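Local coordinates for protein MNMC2 (Aquifex aeolicus, PDB 3VYW) that binds S-adenosylmethionine and acts as a tRNA methyltransferase in the modification of the wobble uridine, without the oxidase domain to which such enzymes are usually fused, at residues R36-N40 / P197-P201; V97-V103 / F185-F191; R176-K180 / D285-K290. All blocks are in the same frame, centred on the assembly; numbering follows the deposited sequence.

Contact 1 (R36-N40 / P197-P201). With SAM (S-adenosylmethionine), chain E.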
loop_
_atom_site.group_PDB
_atom_site.type_symbol
_atom_site.label_atom_id
_atom_site.label_comp_id
_atom_site.label_asym_id
_atom_site.label_seq_id
_atom_site.Cartn_x
_atom_site.Cartn_y
_atom_site.Cartn_z
ATOM N N ARG A 36 -11.042 -18.312 0.310
ATOM C CA ARG A 36 -9.973 -18.060 1.235
ATOM C C ARG A 36 -9.254 -16.698 1.182
ATOM O O ARG A 36 -8.917 -16.174 2.187
ATOM C CB ARG A 36 -9.036 -19.255 1.306
ATOM C CG ARG A 36 -7.618 -18.973 0.979
ATOM C CD ARG A 36 -6.702 -19.993 1.544
ATOM N NE ARG A 36 -6.767 -21.222 0.815
ATOM C CZ ARG A 36 -6.641 -22.392 1.376
ATOM N NH1 ARG A 36 -6.443 -22.493 2.659
ATOM N NH2 ARG A 36 -6.731 -23.452 0.652
ATOM N N PHE A 37 -9.016 -16.147 0.009
ATOM C CA PHE A 37 -8.269 -14.907 -0.106
ATOM C C PHE A 37 -9.027 -13.612 -0.137
ATOM O O PHE A 37 -8.457 -12.606 0.052
ATOM C CB PHE A 37 -7.392 -14.934 -1.332
ATOM C CG PHE A 37 -6.321 -15.935 -1.273
ATOM C CD1 PHE A 37 -5.960 -16.613 -2.374
ATOM C CD2 PHE A 37 -5.702 -16.202 -0.115
ATOM C CE1 PHE A 37 -4.988 -17.555 -2.318
ATOM C CE2 PHE A 37 -4.718 -17.137 -0.047
ATOM C CZ PHE A 37 -4.360 -17.814 -1.151
ATOM N N ALA A 38 -10.304 -13.645 -0.427
ATOM C CA ALA A 38 -11.084 -12.438 -0.555
ATOM C C ALA A 38 -11.416 -11.797 0.748
ATOM O O ALA A 38 -11.334 -12.395 1.761
ATOM C CB ALA A 38 -12.338 -12.684 -1.356
ATOM N N TYR A 39 -11.784 -10.549 0.693
ATOM C CA TYR A 39 -12.210 -9.826 1.861
ATOM C C TYR A 39 -13.680 -10.001 2.205
ATOM O O TYR A 39 -14.333 -10.878 1.698
ATOM C CB TYR A 39 -11.816 -8.365 1.772
ATOM C CG TYR A 39 -12.614 -7.546 0.836
ATOM C CD1 TYR A 39 -12.435 -6.212 0.771
ATOM C CD2 TYR A 39 -13.529 -8.109 0.023
ATOM C CE1 TYR A 39 -13.154 -5.446 -0.089
ATOM C CE2 TYR A 39 -14.259 -7.360 -0.828
ATOM C CZ TYR A 39 -14.058 -6.025 -0.878
ATOM O OH TYR A 39 -14.780 -5.260 -1.716
ATOM N N ASN A 40 -14.177 -9.210 3.127
ATOM C CA ASN A 40 -15.541 -9.323 3.512
ATOM C C ASN A 40 -16.412 -8.177 3.033
ATOM O O ASN A 40 -16.657 -7.264 3.754
ATOM C CB ASN A 40 -15.622 -9.406 5.023
ATOM C CG ASN A 40 -14.390 -9.974 5.650
ATOM O OD1 ASN A 40 -14.068 -11.101 5.457
ATOM N ND2 ASN A 40 -13.748 -9.206 6.447
ATOM N N PRO A 197 -2.661 -7.207 -0.526
ATOM C CA PRO A 197 -2.990 -7.237 -1.935
ATOM C C PRO A 197 -4.175 -8.084 -2.328
ATOM O O PRO A 197 -4.865 -7.722 -3.211
ATOM C CB PRO A 197 -1.706 -7.743 -2.565
ATOM C CG PRO A 197 -0.660 -7.262 -1.666
ATOM C CD PRO A 197 -1.247 -6.918 -0.345
ATOM N N TYR A 198 -4.361 -9.221 -1.707
ATOM C CA TYR A 198 -5.532 -10.010 -1.949
ATOM C C TYR A 198 -6.765 -9.277 -1.498
ATOM O O TYR A 198 -7.778 -9.314 -2.132
ATOM C CB TYR A 198 -5.416 -11.351 -1.275
ATOM C CG TYR A 198 -4.362 -12.230 -1.847
ATOM C CD1 TYR A 198 -3.849 -13.259 -1.126
ATOM C CD2 TYR A 198 -3.867 -12.023 -3.092
ATOM C CE1 TYR A 198 -2.879 -14.069 -1.632
ATOM C CE2 TYR A 198 -2.902 -12.838 -3.606
ATOM C CZ TYR A 198 -2.419 -13.859 -2.860
ATOM O OH TYR A 198 -1.450 -14.666 -3.329
ATOM N N LYS A 199 -6.647 -8.645 -0.359
ATOM C CA LYS A 199 -7.668 -7.821 0.219
ATOM C C LYS A 199 -8.027 -6.551 -0.506
ATOM O O LYS A 199 -9.162 -6.187 -0.534
ATOM C CB LYS A 199 -7.290 -7.472 1.630
ATOM C CG LYS A 199 -7.854 -8.399 2.641
ATOM C CD LYS A 199 -8.265 -9.655 1.962
ATOM C CE LYS A 199 -7.815 -10.849 2.738
ATOM N NZ LYS A 199 -8.720 -11.056 3.869
ATOM N N ASN A 200 -7.028 -5.871 -1.043
ATOM C CA ASN A 200 -7.139 -4.546 -1.605
ATOM C C ASN A 200 -6.486 -4.493 -2.960
ATOM O O ASN A 200 -5.583 -3.775 -3.170
ATOM C CB ASN A 200 -6.377 -3.643 -0.665
ATOM C CG ASN A 200 -6.883 -2.240 -0.604
ATOM O OD1 ASN A 200 -6.497 -1.510 0.244
ATOM N ND2 ASN A 200 -7.712 -1.873 -1.482
ATOM N N PRO A 201 -6.982 -5.249 -3.896
ATOM C CA PRO A 201 -6.295 -5.494 -5.147
ATOM C C PRO A 201 -6.028 -4.314 -6.081
ATOM O O PRO A 201 -5.036 -4.357 -6.759
ATOM C CB PRO A 201 -7.135 -6.579 -5.798
ATOM C CG PRO A 201 -8.265 -6.803 -4.926
ATOM C CD PRO A 201 -7.935 -6.303 -3.602
HETATM N N SAM E . -1.310 4.566 5.910
HETATM C CA SAM E . -2.239 4.510 6.975
HETATM C C SAM E . -1.480 4.999 8.146
HETATM O O SAM E . -1.999 5.273 9.199
HETATM O OXT SAM E . -0.304 5.169 8.016
HETATM C CB SAM E . -2.761 3.091 6.973
HETATM C CG SAM E . -3.796 2.998 5.846
HETATM S SD SAM E . -4.520 1.547 5.588
HETATM C CE SAM E . -3.368 0.397 5.530
HETATM C "C5'" SAM E . -5.274 1.501 4.112
HETATM C "C4'" SAM E . -5.953 2.795 3.644
HETATM O "O4'" SAM E . -6.099 2.769 2.237
HETATM C "C3'" SAM E . -7.359 2.994 4.170
HETATM O "O3'" SAM E . -7.546 4.344 4.528
HETATM C "C2'" SAM E . -8.239 2.697 2.988
HETATM O "O2'" SAM E . -9.433 3.424 3.067
HETATM C "C1'" SAM E . -7.397 3.168 1.850
HETATM N N9 SAM E . -7.796 2.651 0.523
HETATM C C8 SAM E . -8.073 1.414 0.185
HETATM N N7 SAM E . -8.375 1.306 -1.094
HETATM C C5 SAM E . -8.300 2.496 -1.612
HETATM C C6 SAM E . -8.499 3.084 -2.929
HETATM N N6 SAM E . -8.853 2.364 -3.979
HETATM N N1 SAM E . -8.319 4.367 -3.054
HETATM C C2 SAM E . -7.961 5.111 -2.050
HETATM N N3 SAM E . -7.781 4.649 -0.850
HETATM C C4 SAM E . -7.929 3.374 -0.554
HETATM O O HOH W 1 -10.823 -9.171 -1.531
#
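Two aromatic rings carry the apolar half of this contact. Phe37 and Tyr198 run alongside one another, their ring centroids 4.5 Å apart and one plane tilted by 34° against the other. CE1 of Tyr198 sits over the centre of the Phe37 ring, while CG of the preceding Arg36 lies against the opposite face, toward the rim.

Backbone carbonyls meet side-chain carbons in a second group of contacts. The Lys199 chain, bent at chi2, chi3 and chi4, runs past the end of helix 24-37 and sets its methylenes against the last carbonyl there, with Lys199 CE 3.3 Å from Phe37 O. Lys199 CD also rests 3.8 Å from Tyr39 CB. Tyr39, its CG placed between backbone N and carbonyl carbon (chi1 74°), brings CD1 to 3.5 Å from Lys199 O.

The polar link between the backbones is a water. It accepts from Tyr39 N at 2.8 Å and donates to Tyr198 O at 3.1 Å. Asn200 turns to the cofactor instead, its ND2 giving a bond of 3.3 Å to N7 of the S-adenosylmethionine adenine, while Phe195 N and Glu202 also hold its amide.

The contact thus joins the end of helix 24-37 to the cofactor-binding loop between strand 187-192 and helix 206-213; helix 292-303 packs on Ala38, Tyr39 and Pro201, and helix 3-18 on Ala38.

Contact 2 (V97-V103 / F185-F191)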
loop_
_atom_site.group_PDB
_atom_site.type_symbol
_atom_site.label_atom_id
_atom_site.label_comp_id
_atom_site.label_asym_id
_atom_site.label_seq_id
_atom_site.Cartn_x
_atom_site.Cartn_y
_atom_site.Cartn_z
ATOM N N VAL A 97 13.694 20.435 0.239
ATOM C CA VAL A 97 12.352 19.957 0.060
ATOM C C VAL A 97 12.333 18.471 -0.045
ATOM O O VAL A 97 13.174 17.902 -0.669
ATOM C CB VAL A 97 11.744 20.568 -1.179
ATOM C CG1 VAL A 97 10.289 20.181 -1.301
ATOM C CG2 VAL A 97 11.870 22.061 -1.072
ATOM N N ILE A 98 11.365 17.846 0.585
ATOM C CA ILE A 98 11.168 16.439 0.447
ATOM C C ILE A 98 9.754 16.213 -0.002
ATOM O O ILE A 98 8.860 16.770 0.548
ATOM C CB ILE A 98 11.409 15.736 1.772
ATOM C CG1 ILE A 98 12.886 15.564 2.009
ATOM C CG2 ILE A 98 10.803 14.363 1.772
ATOM C CD1 ILE A 98 13.482 14.498 1.145
ATOM N N ARG A 99 9.562 15.387 -1.008
ATOM C CA ARG A 99 8.245 15.048 -1.473
ATOM C C ARG A 99 7.840 13.607 -1.208
ATOM O O ARG A 99 8.510 12.699 -1.580
ATOM C CB ARG A 99 8.156 15.308 -2.955
ATOM C CG ARG A 99 8.860 16.557 -3.390
ATOM C CD ARG A 99 8.246 17.085 -4.652
ATOM N NE ARG A 99 8.624 18.456 -4.917
ATOM C CZ ARG A 99 9.868 18.881 -5.036
ATOM N NH1 ARG A 99 10.863 18.042 -4.903
ATOM N NH2 ARG A 99 10.111 20.149 -5.279
ATOM N N ILE A 100 6.707 13.425 -0.568
ATOM C CA ILE A 100 6.192 12.109 -0.321
ATOM C C ILE A 100 4.875 11.850 -0.992
ATOM O O ILE A 100 3.962 12.603 -0.869
ATOM C CB ILE A 100 5.980 11.886 1.158
ATOM C CG1 ILE A 100 7.260 12.133 1.899
ATOM C CG2 ILE A 100 5.479 10.489 1.402
ATOM C CD1 ILE A 100 7.100 11.999 3.375
ATOM N N LEU A 101 4.793 10.736 -1.681
ATOM C CA LEU A 101 3.569 10.264 -2.258
ATOM C C LEU A 101 3.028 9.237 -1.306
ATOM O O LEU A 101 3.640 8.268 -1.057
ATOM C CB LEU A 101 3.876 9.621 -3.593
ATOM C CG LEU A 101 2.969 9.846 -4.767
ATOM C CD1 LEU A 101 2.665 8.590 -5.525
ATOM C CD2 LEU A 101 1.713 10.479 -4.290
ATOM N N ASP A 102 1.868 9.478 -0.736
ATOM C CA ASP A 102 1.344 8.582 0.265
ATOM C C ASP A 102 0.149 7.828 -0.219
ATOM O O ASP A 102 -0.853 8.397 -0.463
ATOM C CB ASP A 102 0.959 9.388 1.479
ATOM C CG ASP A 102 0.754 8.558 2.673
ATOM O OD1 ASP A 102 1.527 7.639 2.857
ATOM O OD2 ASP A 102 -0.169 8.802 3.443
ATOM N N VAL A 103 0.252 6.521 -0.313
ATOM C CA VAL A 103 -0.840 5.714 -0.793
ATOM C C VAL A 103 -1.650 5.168 0.363
ATOM O O VAL A 103 -1.273 4.233 0.975
ATOM C CB VAL A 103 -0.287 4.544 -1.597
ATOM C CG1 VAL A 103 -1.355 3.566 -1.912
ATOM C CG2 VAL A 103 0.368 4.993 -2.856
ATOM N N PHE A 185 4.936 16.273 -10.174
ATOM C CA PHE A 185 5.393 15.836 -8.880
ATOM C C PHE A 185 6.268 14.608 -9.063
ATOM O O PHE A 185 5.812 13.612 -9.558
ATOM C CB PHE A 185 4.146 15.481 -8.078
ATOM C CG PHE A 185 4.367 15.292 -6.611
ATOM C CD1 PHE A 185 4.522 16.357 -5.793
ATOM C CD2 PHE A 185 4.343 14.052 -6.067
ATOM C CE1 PHE A 185 4.695 16.195 -4.459
ATOM C CE2 PHE A 185 4.519 13.874 -4.732
ATOM C CZ PHE A 185 4.698 14.947 -3.923
ATOM N N LYS A 186 7.524 14.667 -8.673
ATOM C CA LYS A 186 8.315 13.454 -8.594
ATOM C C LYS A 186 8.717 13.200 -7.152
ATOM O O LYS A 186 9.553 13.885 -6.611
ATOM C CB LYS A 186 9.564 13.562 -9.449
ATOM C CG LYS A 186 9.325 13.826 -10.912
ATOM C CD LYS A 186 8.610 12.672 -11.567
ATOM C CE LYS A 186 9.067 12.486 -12.997
ATOM N NZ LYS A 186 7.999 11.962 -13.896
ATOM N N ALA A 187 8.104 12.207 -6.541
ATOM C CA ALA A 187 8.307 11.933 -5.138
ATOM C C ALA A 187 9.655 11.389 -4.766
ATOM O O ALA A 187 10.211 10.607 -5.464
ATOM C CB ALA A 187 7.224 11.014 -4.636
ATOM N N ASP A 188 10.193 11.868 -3.670
ATOM C CA ASP A 188 11.315 11.248 -3.008
ATOM C C ASP A 188 11.023 9.912 -2.373
ATOM O O ASP A 188 11.855 9.062 -2.348
ATOM C CB ASP A 188 11.942 12.200 -2.023
ATOM C CG ASP A 188 12.585 13.323 -2.697
ATOM O OD1 ASP A 188 13.544 13.084 -3.417
ATOM O OD2 ASP A 188 12.135 14.451 -2.544
ATOM N N ALA A 189 9.848 9.782 -1.793
ATOM C CA ALA A 189 9.402 8.573 -1.181
ATOM C C ALA A 189 7.995 8.316 -1.586
ATOM O O ALA A 189 7.218 9.211 -1.625
ATOM C CB ALA A 189 9.463 8.711 0.306
ATOM N N VAL A 190 7.664 7.073 -1.866
ATOM C CA VAL A 190 6.294 6.666 -1.976
ATOM C C VAL A 190 6.036 5.733 -0.842
ATOM O O VAL A 190 6.690 4.767 -0.721
ATOM C CB VAL A 190 6.051 5.871 -3.232
ATOM C CG1 VAL A 190 4.612 5.420 -3.304
ATOM C CG2 VAL A 190 6.464 6.654 -4.438
ATOM N N PHE A 191 5.083 6.047 0.001
ATOM C CA PHE A 191 4.747 5.163 1.075
ATOM C C PHE A 191 3.547 4.413 0.615
ATOM O O PHE A 191 2.497 4.939 0.591
ATOM C CB PHE A 191 4.336 5.954 2.293
ATOM C CG PHE A 191 5.450 6.632 2.992
ATOM C CD1 PHE A 191 5.185 7.669 3.839
ATOM C CD2 PHE A 191 6.740 6.248 2.813
ATOM C CE1 PHE A 191 6.187 8.307 4.485
ATOM C CE2 PHE A 191 7.744 6.872 3.466
ATOM C CZ PHE A 191 7.471 7.904 4.298
#
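Ile100 lays its CG2 methyl over one face of the Phe191 ring, a CH-pi contact 4.0 Å from the centroid and 24° off the ring normal. The same ring receives Asp102 at its edge: OD1 lies near the ring plane, 3.3 Å from Phe191 CB, with the carboxylate almost perpendicular to the ring. With CG anti to the carbonyl carbon (chi1 -73°), the Phe191 ring is carried back toward the start of strand 97-103, against the Ile100 methyl.

On the other face of the sheet Leu101 CB packs against Ala187 CB at 3.8 Å and against Val190 CG2. Farther back, Arg99 and Phe185 run antiparallel alongside one another; Arg99 CB is 3.6 Å from Phe185 CZ, and guanidinium and ring are nearly at right angles.

Between these two faces runs the parallel strand pair. Leu101 N donates to Ala189 O, Phe191 N to Leu101 O and Val103 N to Phe191 O, while Ala189 N donates to Arg99 O. Where the second chain turns a corner at Asp188, its carboxylate continues the pairing: OD2 takes Arg99 N on its anti lone pair at 3.1 Å, nearly straight at 170°.

Ile100, Leu101, Ala189, Val190 and Phe191 thus form an apolar middle in the parallel sheet of a Rossmann-like methyltransferase. Polar groups lie toward the ends, Arg99 held by Glu128, Asp188 OD1 by Arg95 and Asp102 OD2 by Ser131. Asp188 substitutes for a backbone acceptor, and the salt bridge of its OD1 to Arg95 probably favours the ionised form.

Contact 3 (R176-K180 / D285-K290)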
loop_
_atom_site.group_PDB
_atom_site.type_symbol
_atom_site.label_atom_id
_atom_site.label_comp_id
_atom_site.label_asym_id
_atom_site.label_seq_id
_atom_site.Cartn_x
_atom_site.Cartn_y
_atom_site.Cartn_z
ATOM N N ARG A 176 -7.002 5.355 -7.961
ATOM C CA ARG A 176 -6.896 5.079 -9.354
ATOM C C ARG A 176 -7.451 6.221 -10.157
ATOM O O ARG A 176 -6.939 6.548 -11.186
ATOM C CB ARG A 176 -7.693 3.843 -9.673
ATOM C CG ARG A 176 -7.050 2.544 -9.290
ATOM C CD ARG A 176 -7.903 1.381 -9.711
ATOM N NE ARG A 176 -9.153 1.405 -9.016
ATOM C CZ ARG A 176 -10.162 0.593 -9.227
ATOM N NH1 ARG A 176 -10.084 -0.360 -10.096
ATOM N NH2 ARG A 176 -11.244 0.725 -8.530
ATOM N N LYS A 177 -8.566 6.781 -9.737
ATOM C CA LYS A 177 -9.037 8.000 -10.344
ATOM C C LYS A 177 -8.249 9.238 -10.034
ATOM O O LYS A 177 -7.876 9.959 -10.908
ATOM C CB LYS A 177 -10.453 8.248 -9.935
ATOM C CG LYS A 177 -11.441 7.770 -10.949
ATOM C CD LYS A 177 -12.772 7.512 -10.309
ATOM C CE LYS A 177 -13.251 6.211 -10.858
ATOM N NZ LYS A 177 -12.086 5.552 -11.503
ATOM N N ARG A 178 -8.025 9.495 -8.765
ATOM C CA ARG A 178 -7.378 10.721 -8.349
ATOM C C ARG A 178 -5.942 10.887 -8.795
ATOM O O ARG A 178 -5.461 11.971 -8.872
ATOM C CB ARG A 178 -7.485 10.941 -6.857
ATOM C CG ARG A 178 -8.883 11.044 -6.300
ATOM C CD ARG A 178 -9.824 11.889 -7.121
ATOM N NE ARG A 178 -9.498 13.293 -7.098
ATOM C CZ ARG A 178 -9.687 14.089 -6.074
ATOM N NH1 ARG A 178 -10.222 13.639 -4.973
ATOM N NH2 ARG A 178 -9.353 15.335 -6.154
ATOM N N ILE A 179 -5.244 9.805 -9.043
ATOM C CA ILE A 179 -3.842 9.904 -9.336
ATOM C C ILE A 179 -3.508 10.627 -10.617
ATOM O O ILE A 179 -2.538 11.319 -10.697
ATOM C CB ILE A 179 -3.105 8.580 -9.198
ATOM C CG1 ILE A 179 -1.617 8.837 -9.253
ATOM C CG2 ILE A 179 -3.566 7.595 -10.238
ATOM C CD1 ILE A 179 -0.779 7.616 -9.090
ATOM N N LYS A 180 -4.368 10.506 -11.599
ATOM C CA LYS A 180 -4.101 11.076 -12.880
ATOM C C LYS A 180 -3.941 12.574 -12.769
ATOM O O LYS A 180 -3.218 13.170 -13.544
ATOM C CB LYS A 180 -5.175 10.704 -13.881
ATOM C CG LYS A 180 -5.609 9.258 -13.826
ATOM C CD LYS A 180 -5.244 8.480 -15.057
ATOM C CE LYS A 180 -6.091 7.232 -15.118
ATOM N NZ LYS A 180 -6.030 6.508 -16.411
ATOM N N ASP A 285 -5.187 -4.343 -13.708
ATOM C CA ASP A 285 -6.344 -3.585 -13.952
ATOM C C ASP A 285 -6.092 -2.799 -15.156
ATOM O O ASP A 285 -5.827 -1.622 -14.930
ATOM C CB ASP A 285 -6.570 -2.698 -12.725
ATOM C CG ASP A 285 -7.856 -1.990 -12.608
ATOM O OD1 ASP A 285 -8.765 -2.269 -13.543
ATOM O OD2 ASP A 285 -7.976 -1.125 -11.718
ATOM N N GLU A 286 -6.405 -3.186 -16.415
ATOM C CA GLU A 286 -5.896 -2.341 -17.572
ATOM C C GLU A 286 -6.619 -1.060 -17.729
ATOM O O GLU A 286 -6.025 -0.073 -18.079
ATOM C CB GLU A 286 -6.018 -3.126 -18.851
ATOM C CG GLU A 286 -4.894 -4.092 -19.064
ATOM C CD GLU A 286 -5.365 -5.434 -19.548
ATOM O OE1 GLU A 286 -5.870 -5.487 -20.680
ATOM O OE2 GLU A 286 -5.226 -6.436 -18.807
ATOM N N LYS A 287 -7.908 -1.055 -17.498
ATOM C CA LYS A 287 -8.623 0.185 -17.613
ATOM C C LYS A 287 -8.652 0.949 -16.315
ATOM O O LYS A 287 -8.987 2.089 -16.295
ATOM C CB LYS A 287 -10.024 -0.048 -18.146
ATOM C CG LYS A 287 -10.078 -0.437 -19.600
ATOM C CD LYS A 287 -9.144 0.434 -20.396
ATOM C CE LYS A 287 -8.452 -0.316 -21.518
ATOM N NZ LYS A 287 -7.039 0.104 -21.706
ATOM N N LEU A 288 -8.299 0.309 -15.228
ATOM C CA LEU A 288 -8.268 0.964 -13.959
ATOM C C LEU A 288 -9.663 1.216 -13.442
ATOM O O LEU A 288 -9.869 1.996 -12.578
ATOM C CB LEU A 288 -7.468 2.251 -14.050
ATOM C CG LEU A 288 -5.953 2.121 -14.198
ATOM C CD1 LEU A 288 -5.330 3.293 -14.883
ATOM C CD2 LEU A 288 -5.181 1.776 -12.938
ATOM N N ASP A 289 -10.634 0.545 -14.001
ATOM C CA ASP A 289 -11.982 0.724 -13.585
ATOM C C ASP A 289 -12.588 -0.530 -13.017
ATOM O O ASP A 289 -13.739 -0.565 -12.659
ATOM C CB ASP A 289 -12.792 1.174 -14.774
ATOM C CG ASP A 289 -12.846 0.148 -15.839
ATOM O OD1 ASP A 289 -11.922 -0.639 -15.940
ATOM O OD2 ASP A 289 -13.818 0.111 -16.582
ATOM N N LYS A 290 -11.796 -1.568 -12.966
ATOM C CA LYS A 290 -12.244 -2.858 -12.532
ATOM C C LYS A 290 -12.599 -2.969 -11.059
ATOM O O LYS A 290 -12.009 -2.353 -10.227
ATOM C CB LYS A 290 -11.168 -3.840 -12.861
ATOM C CG LYS A 290 -11.662 -5.230 -13.082
ATOM C CD LYS A 290 -10.632 -6.008 -13.848
ATOM C CE LYS A 290 -11.252 -7.185 -14.551
ATOM N NZ LYS A 290 -11.242 -6.998 -16.016
#
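Arg176 reaches across to the loop 285-290 and lays one face of its guanidinium over Leu288 O, while its edge meets two acceptors. NH1 is gripped twice in the guanidinium plane. Arg176 NH1 forms a salt bridge with Asp285 OD2 at 2.8 Å. It meets that oxygen on the syn side, but 29° out of the carboxylate plane. Arg176 NH1 also donates to Lys290 O at 2.8 Å, in the carbonyl plane and on a lone pair. Both bonds are close to straight. Leu288 O is 3.4 Å from Arg176 NH1, but the angle is too poor for a hydrogen bond. A bend at chi3 (-64°) turns the NH1 edge to the loop. NH2 pairs with Asp174 OD2, and since Asp174 OD1 bonds S-adenosylmethionine, Arg176 is a second-shell residue that probably helps to position it.

Asp285 is shared between the helix and its own loop: OD1 accepts from Lys290 N at 3.2 Å and, weakly, from Leu288 N, folding the loop around the carboxylate. With the arginine on one oxygen and backbone N-H groups on the other, Asp285 is probably ionised, and its carboxylate is held from both oxygens.

Leu288 lies along the aliphatic part of Arg176, CD2 to CG 4.2 Å. Its CD1 methyl also meets the end of the Lys180 chain, 3.6 Å from NZ.

The contact joins helix 175-178, which follows Asp174, to the loop before helix 292-303. Helix 206-213 packs beside both, through Phe208 on Arg176 and Leu211 on Leu288, while Ile295 of helix 292-303 touches Asp285 and Lys290.

How the contacts relate
From the N terminus, the chain leaves helix 24-37 through 36-40, lays down the three-stranded antiparallel sheet and then enters the central sheet at 97-103. It passes 176-180 just after strand 166-172, and at 185-191 contact 2 closes the first loop, pairing neighbouring strands. At 197-201 contact 1 closes a wider loop that encloses all of contact 2. Contact 3 closes last, at 285-290, and crosses both others because 176-180 lies within their loops while 285-290 lies beyond both. Contact 2 thus builds the sheet core, whereas contacts 1 and 3 tie its cofactor-side loop and helix to helix 24-37 and the loop before helix 292-303.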